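Microcin B17-processing protein McbB (Escherichia coli str. K-12 substr. MG1655, PDB 6GRH) is needed to process the inactive precursor of the antibiotic peptide microcin B17 into its active form. Local coordinates at residues L245-R248 with R249-L253. Numbering follows the deposited sequence.
Sequences LIKR and RLQEL. With EDO (1,2-ethanediol), chain J.
Arg-248 and Gln-251, three residues apart on helix 236-254, run side by side, and Arg-248 NH1 gives Gln-251 OE1 a hydrogen bond of 2.8 Å. The oxygen lies in the guanidinium plane, whereas the amide is turned 46° from it. In Gln-251, CG anti to its own N (chi1 -177°) and an extended chain carry the amide to the guanidinium edge, where its carbonyl accepts from NH1 while NE2 donates to Thr-256 O.

The tight part is the backbone, with four bonds from residue i+4 to i, among them Leu-250 N to Ile-246 O at 2.9 Å, and the packing of Ile-246 and Leu-250, whose branched aliphatic ends suit a buried face, on Trp-142 and Trp-115. Between themselves these two touch lightly, Ile-246 CG2 to Leu-250 CD1 4.4 Å.

The polar flank is filled more loosely: a water accepts from Arg-248 NH1 and Gln-251 NE2, and Arg-248 NH2 donates to O1 of an ethanediol, probably from the crystallisation liquor, at 3.1 Å. Lys-247 NZ forms a salt bridge with Glu-238 of the second subunit. Arg-248 NE ties the helix to Leu-274 O there; the amide satisfies NH1 without cancelling the charge, probably balanced partly by weak, long pairs to Asp-118 and that Glu-238.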
loop_
_atom_site.group_PDB
_atom_site.type_symbol
_atom_site.label_atom_id
_atom_site.label_comp_id
_atom_site.label_asym_id
_atom_site.label_seq_id
_atom_site.Cartn_x
_atom_site.Cartn_y
_atom_site.Cartn_z
ATOM N N LEU B 245 15.753 15.656 14.332
ATOM C CA LEU B 245 14.531 14.852 14.264
ATOM C C LEU B 245 14.025 14.348 15.612
ATOM O O LEU B 245 12.818 14.360 15.866
ATOM C CB LEU B 245 14.689 13.688 13.277
ATOM C CG LEU B 245 14.680 14.031 11.801
ATOM C CD1 LEU B 245 14.870 12.758 10.968
ATOM C CD2 LEU B 245 13.380 14.661 11.385
ATOM N N ILE B 246 14.948 13.939 16.472
ATOM C CA ILE B 246 14.638 13.553 17.855
ATOM C C ILE B 246 14.011 14.737 18.605
ATOM O O ILE B 246 12.917 14.624 19.202
ATOM C CB ILE B 246 15.885 13.014 18.575
ATOM C CG1 ILE B 246 16.341 11.681 17.956
ATOM C CG2 ILE B 246 15.630 12.796 20.065
ATOM C CD1 ILE B 246 17.676 11.163 18.442
ATOM N N LYS B 247 14.679 15.888 18.539
ATOM C CA LYS B 247 14.170 17.084 19.182
ATOM C C LYS B 247 12.758 17.438 18.730
ATOM O O LYS B 247 11.858 17.647 19.561
ATOM C CB LYS B 247 15.108 18.268 18.950
ATOM C CG LYS B 247 14.719 19.442 19.835
ATOM C CD LYS B 247 15.430 20.718 19.448
ATOM C CE LYS B 247 14.675 21.424 18.340
ATOM N NZ LYS B 247 15.352 22.706 18.124
ATOM N N ARG B 248 12.553 17.474 17.406
ATOM C CA ARG B 248 11.253 17.834 16.892
ATOM C C ARG B 248 10.176 16.831 17.225
ATOM O O ARG B 248 9.053 17.218 17.504
ATOM C CB ARG B 248 11.266 18.086 15.397
ATOM C CG ARG B 248 12.020 19.332 15.034
ATOM C CD ARG B 248 11.448 20.583 15.711
ATOM N NE ARG B 248 11.893 21.757 14.987
ATOM C CZ ARG B 248 11.964 22.988 15.466
ATOM N NH1 ARG B 248 11.604 23.281 16.716
ATOM N NH2 ARG B 248 12.375 23.952 14.654
ATOM N N ARG B 249 10.535 15.558 17.251
ATOM C CA ARG B 249 9.587 14.553 17.645
ATOM C C ARG B 249 9.189 14.671 19.120
ATOM O O ARG B 249 8.008 14.602 19.462
ATOM C CB ARG B 249 10.105 13.150 17.246
ATOM C CG ARG B 249 9.096 12.057 17.495
ATOM C CD ARG B 249 7.969 12.133 16.486
ATOM N NE ARG B 249 6.993 11.092 16.747
ATOM C CZ ARG B 249 5.683 11.250 16.908
ATOM N NH1 ARG B 249 5.082 12.443 16.781
ATOM N NH2 ARG B 249 4.945 10.170 17.164
ATOM N N LEU B 250 10.154 14.849 19.995
ATOM C CA LEU B 250 9.860 15.088 21.404
ATOM C C LEU B 250 9.033 16.335 21.597
ATOM O O LEU B 250 8.115 16.371 22.434
ATOM C CB LEU B 250 11.148 15.201 22.237
ATOM C CG LEU B 250 11.777 13.920 22.773
ATOM C CD1 LEU B 250 13.113 14.254 23.410
ATOM C CD2 LEU B 250 10.857 13.185 23.746
ATOM N N GLN B 251 9.381 17.376 20.835
ATOM C CA GLN B 251 8.642 18.628 20.864
ATOM C C GLN B 251 7.179 18.430 20.475
ATOM O O GLN B 251 6.292 18.918 21.193
ATOM C CB GLN B 251 9.335 19.671 20.013
ATOM C CG GLN B 251 8.672 21.033 20.044
ATOM C CD GLN B 251 9.513 22.111 19.398
ATOM O OE1 GLN B 251 10.602 21.851 18.871
ATOM N NE2 GLN B 251 9.060 23.344 19.521
ATOM N N GLU B 252 6.921 17.659 19.403
ATOM C CA GLU B 252 5.561 17.354 18.993
ATOM C C GLU B 252 4.757 16.703 20.096
ATOM O O GLU B 252 3.588 17.030 20.290
ATOM C CB GLU B 252 5.516 16.377 17.806
ATOM C CG GLU B 252 5.899 16.962 16.487
ATOM C CD GLU B 252 6.127 15.896 15.397
ATOM O OE1 GLU B 252 5.777 14.709 15.591
ATOM O OE2 GLU B 252 6.675 16.277 14.338
ATOM N N LEU B 253 5.387 15.765 20.783
ATOM C CA LEU B 253 4.722 14.928 21.783
ATOM C C LEU B 253 4.567 15.592 23.145
ATOM O O LEU B 253 3.507 15.454 23.756
ATOM C CB LEU B 253 5.475 13.601 21.969
ATOM C CG LEU B 253 5.421 12.664 20.742
ATOM C CD1 LEU B 253 6.491 11.594 20.859
ATOM C CD2 LEU B 253 4.055 12.035 20.597
HETATM C C1 EDO J . 13.131 26.903 16.290
HETATM O O1 EDO J . 11.755 26.602 16.039
HETATM C C2 EDO J . 13.710 27.527 15.033
HETATM O O2 EDO J . 15.135 27.514 15.068
HETATM O O HOH W 1 11.168 25.522 19.071
#